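Local structure of PA1221 (4DG8) at residues L278-G284 with L303-G308; P272-G276 with R295-H300. The protein belongs to the AMP-binding family of the ANL clan, carries a phosphopantetheine attachment region as well, and is seen here with adenosine monophosphate bound. All blocks are in the same frame, centred on the assembly; numbering follows the deposited sequence.

Interaction 1 (L278-G284 with L303-G308); sequences LRQLLTG and LHLVNG. With AMP (adenosine monophosphate), chain B.
Leu281 of strand 280-284 lies beside Leu305 of strand 304-309, both side chains running the same way from one face of the sheet, with Leu281 CG 3.8 Å from Leu305 CD1. Leu303 joins them from just ahead of the second strand: its CG stands anti to the backbone N (chi1 172°), and its CD1 reaches 4.1 Å from Leu281 CB and also rests against Leu278 O at 3.4 Å. On the other face Val306 stands alongside Leu282, Val306 CB lying 3.9 Å from Leu282 CG. Between these two layers the strands pair in parallel. Leu281 N bonds to His304 O at 2.9 Å, Leu281 O accepts Val306 N, and Thr283 repeats the pattern with Val306 O and Gly308 N. At the start of the ladder Arg279 O accepts His304 N over a longer 3.3 Å, tilted from the carbonyl plane, and also takes a bond from a water. The leucine and valine packing and the central backbone bonds thus lead to a polar end, where N6 of adenosine monophosphate donates to Asn307 OD1 (2.8 Å) and Gly308 O (2.9 Å), the Asn307 bond being the more bent (137° against 163°); Asn307 ND2 is held by Pro334 O. Two acceptors are set for the exocyclic amino group of the adenine.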
# COMPACT_ATOMS: atom_id res chain seq x y z
N LEU A 278 -1.40 20.57 8.20
CA LEU A 278 -1.34 19.15 8.59
C LEU A 278 -0.96 19.01 10.06
O LEU A 278 -0.01 19.64 10.54
CB LEU A 278 -0.36 18.36 7.72
CG LEU A 278 -0.77 18.13 6.27
CD1 LEU A 278 0.31 17.31 5.53
CD2 LEU A 278 -2.13 17.43 6.20
N ARG A 279 -1.74 18.23 10.80
CA ARG A 279 -1.44 17.92 12.20
C ARG A 279 -0.48 16.73 12.33
O ARG A 279 0.45 16.74 13.12
CB ARG A 279 -2.73 17.73 13.02
CG ARG A 279 -3.45 19.05 13.37
CD ARG A 279 -4.61 18.85 14.38
NE ARG A 279 -4.79 20.09 15.12
CZ ARG A 279 -4.64 20.23 16.43
NH1 ARG A 279 -4.36 19.18 17.19
NH2 ARG A 279 -4.81 21.42 16.98
N GLN A 280 -0.74 15.70 11.53
CA GLN A 280 0.15 14.54 11.49
C GLN A 280 0.37 14.10 10.04
O GLN A 280 -0.58 13.96 9.25
CB GLN A 280 -0.38 13.39 12.38
CG GLN A 280 -1.79 12.94 12.02
CD GLN A 280 -2.53 12.16 13.12
OE1 GLN A 280 -2.04 11.97 14.24
NE2 GLN A 280 -3.74 11.71 12.79
N LEU A 281 1.64 13.93 9.70
CA LEU A 281 2.09 13.52 8.38
C LEU A 281 2.93 12.26 8.54
O LEU A 281 3.92 12.24 9.28
CB LEU A 281 2.92 14.65 7.75
CG LEU A 281 3.53 14.40 6.36
CD1 LEU A 281 2.51 13.81 5.38
CD2 LEU A 281 4.12 15.68 5.80
N LEU A 282 2.50 11.19 7.90
CA LEU A 282 3.25 9.93 7.88
C LEU A 282 3.84 9.76 6.50
O LEU A 282 3.20 10.06 5.48
CB LEU A 282 2.34 8.74 8.23
CG LEU A 282 1.57 8.92 9.54
CD1 LEU A 282 0.21 9.54 9.26
CD2 LEU A 282 1.41 7.61 10.25
N THR A 283 5.09 9.34 6.47
CA THR A 283 5.82 9.14 5.22
C THR A 283 6.66 7.88 5.36
O THR A 283 6.75 7.30 6.44
CB THR A 283 6.70 10.35 4.88
OG1 THR A 283 7.31 10.13 3.61
CG2 THR A 283 7.79 10.55 5.95
N GLY A 284 7.23 7.41 4.25
CA GLY A 284 7.93 6.14 4.26
C GLY A 284 7.85 5.44 2.91
O GLY A 284 7.71 6.10 1.87
N LEU A 303 4.63 20.25 13.56
CA LEU A 303 4.13 19.12 12.78
C LEU A 303 4.60 17.80 13.42
O LEU A 303 5.76 17.67 13.80
CB LEU A 303 4.58 19.22 11.32
CG LEU A 303 4.29 18.00 10.46
CD1 LEU A 303 2.78 17.73 10.39
CD2 LEU A 303 4.89 18.16 9.05
N HIS A 304 3.70 16.84 13.56
CA HIS A 304 4.11 15.51 13.97
C HIS A 304 4.32 14.67 12.71
O HIS A 304 3.39 14.38 11.97
CB HIS A 304 3.08 14.88 14.93
CG HIS A 304 3.09 15.50 16.30
ND1 HIS A 304 2.29 16.57 16.64
CD2 HIS A 304 3.82 15.20 17.40
CE1 HIS A 304 2.52 16.90 17.90
NE2 HIS A 304 3.44 16.09 18.38
N LEU A 305 5.59 14.34 12.48
CA LEU A 305 6.01 13.54 11.35
C LEU A 305 6.35 12.11 11.80
O LEU A 305 7.06 11.90 12.78
CB LEU A 305 7.22 14.19 10.71
CG LEU A 305 7.71 13.61 9.38
CD1 LEU A 305 6.61 13.63 8.36
CD2 LEU A 305 8.91 14.42 8.89
N VAL A 306 5.83 11.12 11.08
CA VAL A 306 6.06 9.72 11.41
C VAL A 306 6.72 8.97 10.25
O VAL A 306 6.23 9.01 9.12
CB VAL A 306 4.74 9.02 11.74
CG1 VAL A 306 4.98 7.57 12.18
CG2 VAL A 306 3.99 9.81 12.80
N ASN A 307 7.81 8.26 10.54
CA ASN A 307 8.41 7.39 9.54
C ASN A 307 7.74 6.02 9.72
O ASN A 307 7.93 5.38 10.75
CB ASN A 307 9.93 7.28 9.77
CG ASN A 307 10.65 6.45 8.70
OD1 ASN A 307 10.05 6.02 7.71
ND2 ASN A 307 11.97 6.26 8.88
N GLY A 308 6.87 5.64 8.79
CA GLY A 308 6.29 4.31 8.81
C GLY A 308 7.04 3.32 7.92
O GLY A 308 7.30 3.61 6.75
P AMP B . 5.19 -2.47 0.27
O1P AMP B . 4.79 -2.24 -1.17
O2P AMP B . 4.56 -1.60 1.35
O3P AMP B . 4.92 -3.94 0.56
O5' AMP B . 6.77 -2.41 0.40
C5' AMP B . 7.41 -2.84 1.59
C4' AMP B . 8.89 -2.64 1.52
O4' AMP B . 9.20 -1.25 1.26
C3' AMP B . 9.66 -2.96 2.80
O3' AMP B . 9.90 -4.35 2.97
C2' AMP B . 10.92 -2.13 2.64
O2' AMP B . 11.83 -2.77 1.76
C1' AMP B . 10.38 -0.88 1.95
N9 AMP B . 10.04 0.19 2.91
C8 AMP B . 8.78 0.49 3.33
N7 AMP B . 8.78 1.51 4.22
C5 AMP B . 10.05 1.90 4.41
C6 AMP B . 10.74 2.93 5.22
N6 AMP B . 10.06 3.75 6.03
N1 AMP B . 12.09 3.01 5.13
C2 AMP B . 12.78 2.18 4.32
N3 AMP B . 12.21 1.23 3.55
C4 AMP B . 10.88 1.03 3.54
O HOH W 1 0.93 18.26 15.40

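Interaction 2 (P272-G276 with R295-H300)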
# COMPACT_ATOMS: atom_id res chain seq x y z
N PRO A 272 7.57 23.85 0.47
CA PRO A 272 7.45 23.22 1.78
C PRO A 272 6.29 23.79 2.59
O PRO A 272 5.81 23.09 3.48
CB PRO A 272 8.79 23.57 2.45
CG PRO A 272 9.26 24.79 1.75
CD PRO A 272 8.82 24.61 0.32
N ASP A 273 5.84 25.02 2.31
CA ASP A 273 4.67 25.54 2.99
C ASP A 273 3.37 24.82 2.61
O ASP A 273 2.35 25.03 3.26
CB ASP A 273 4.49 27.06 2.79
CG ASP A 273 5.47 27.89 3.62
OD1 ASP A 273 6.15 27.33 4.51
OD2 ASP A 273 5.54 29.11 3.38
N CYS A 274 3.38 23.96 1.58
CA CYS A 274 2.12 23.29 1.22
C CYS A 274 1.65 22.29 2.30
O CYS A 274 0.51 21.83 2.29
CB CYS A 274 2.18 22.62 -0.15
SG CYS A 274 3.07 21.07 -0.23
N LEU A 275 2.54 21.98 3.23
CA LEU A 275 2.18 21.06 4.30
C LEU A 275 1.42 21.78 5.42
O LEU A 275 0.80 21.12 6.27
CB LEU A 275 3.43 20.40 4.87
CG LEU A 275 4.29 19.69 3.82
CD1 LEU A 275 5.56 19.15 4.47
CD2 LEU A 275 3.50 18.60 3.07
N GLY A 276 1.47 23.11 5.42
CA GLY A 276 0.87 23.90 6.49
C GLY A 276 -0.58 23.50 6.76
O GLY A 276 -1.37 23.37 5.83
N ARG A 295 14.37 19.88 6.13
CA ARG A 295 13.76 21.08 5.57
C ARG A 295 12.28 21.23 6.02
O ARG A 295 11.81 22.32 6.42
CB ARG A 295 13.89 21.09 4.04
CG ARG A 295 13.59 22.43 3.43
CD ARG A 295 13.77 22.47 1.90
NE ARG A 295 13.38 23.79 1.41
CZ ARG A 295 12.97 24.03 0.17
NH1 ARG A 295 12.94 23.05 -0.72
NH2 ARG A 295 12.61 25.25 -0.19
N ALA A 296 11.56 20.10 5.99
CA ALA A 296 10.16 20.10 6.41
C ALA A 296 10.00 20.50 7.88
O ALA A 296 9.28 21.46 8.19
CB ALA A 296 9.48 18.74 6.13
N LEU A 297 10.69 19.80 8.78
CA LEU A 297 10.49 20.04 10.21
C LEU A 297 10.98 21.40 10.68
O LEU A 297 10.39 22.01 11.59
CB LEU A 297 11.07 18.90 11.06
CG LEU A 297 10.28 17.61 10.86
CD1 LEU A 297 10.78 16.52 11.78
CD2 LEU A 297 8.79 17.86 11.08
N LEU A 298 12.06 21.88 10.06
CA LEU A 298 12.56 23.22 10.36
C LEU A 298 11.56 24.28 9.90
O LEU A 298 11.48 25.35 10.50
CB LEU A 298 13.94 23.46 9.74
CG LEU A 298 15.05 22.62 10.38
CD1 LEU A 298 16.39 22.77 9.66
CD2 LEU A 298 15.18 22.98 11.86
N ARG A 299 10.78 23.99 8.85
CA ARG A 299 9.70 24.92 8.48
C ARG A 299 8.41 24.77 9.34
O ARG A 299 7.70 25.75 9.59
CB ARG A 299 9.38 24.78 6.98
CG ARG A 299 8.46 25.84 6.43
CD ARG A 299 9.03 27.24 6.62
NE ARG A 299 8.08 28.26 6.21
CZ ARG A 299 8.14 29.55 6.56
NH1 ARG A 299 9.12 29.98 7.34
NH2 ARG A 299 7.21 30.39 6.11
N HIS A 300 8.10 23.55 9.77
CA HIS A 300 6.89 23.25 10.54
C HIS A 300 7.25 22.54 11.83
O HIS A 300 7.15 21.32 11.91
CB HIS A 300 5.95 22.33 9.73
CG HIS A 300 5.66 22.84 8.35
ND1 HIS A 300 4.62 23.71 8.08
CD2 HIS A 300 6.28 22.62 7.16
CE1 HIS A 300 4.61 24.00 6.79
NE2 HIS A 300 5.60 23.35 6.21
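The His300 imidazole is sandwiched: Leu275 CB makes a CH-pi contact over one face, 4.3 Å from the ring centroid, and CG of the neighbouring Arg299 lies over the opposite face, offset toward the rim. At the ring edge NE2 donates to Pro272 O over 2.8 Å. Pro272 O lies close to the imidazole plane, but NE2 sits 40° out of the carbonyl plane, above it. The same oxygen takes a weak bond from Leu275 N inside the short 3-10 turn, so it has two donors, one of them weak. The guanidinium of Arg299 meets the Asp273 carboxylate at its edge, the two planes only 25° apart. Arg299 NE points almost straight at the syn lone pair of Asp273 OD1 (2.7 Å), and Arg299 NH2 adds a weak bond to Asp273 OD2 at 3.4 Å. In Arg299, chi1 (-170°) sets CG beside Asp273 OD1, and a bend at chi2 turns CD and NE toward the carboxylate. Pro272 CG packs over one face of the Arg295 guanidinium, whose NH1 bonds to Asp269 O of helix 261-270. The turn 272-276, on its way from helix 261-270 to strand 280-284, is thereby fastened to the last turn of helix 290-299, with Cys274 and Leu275 packed against Leu245 of helix 242-250.

How the interactions relate
Interaction 1 pairs the two strands of the beta-alpha-beta unit formed by strand 280-284, helix 290-299 and strand 304-309; interaction 2 joins the turn just before its first strand to the end of its helix. Their segments alternate along the chain, and their centres are 11 Å apart. The direct link between them is apolar, Leu281 CD2 lying 4.0 Å from Leu275 CD1. Helix 290-299 also packs on the sheet, with Leu297 CG 4.0 Å from Leu305 CD2. The adenine meets only the first of the two interactions directly, at the C-terminal ends of its strands. Interaction 2 lies toward the other end, with N6 of adenosine monophosphate 15.0 Å from Ala296 CB.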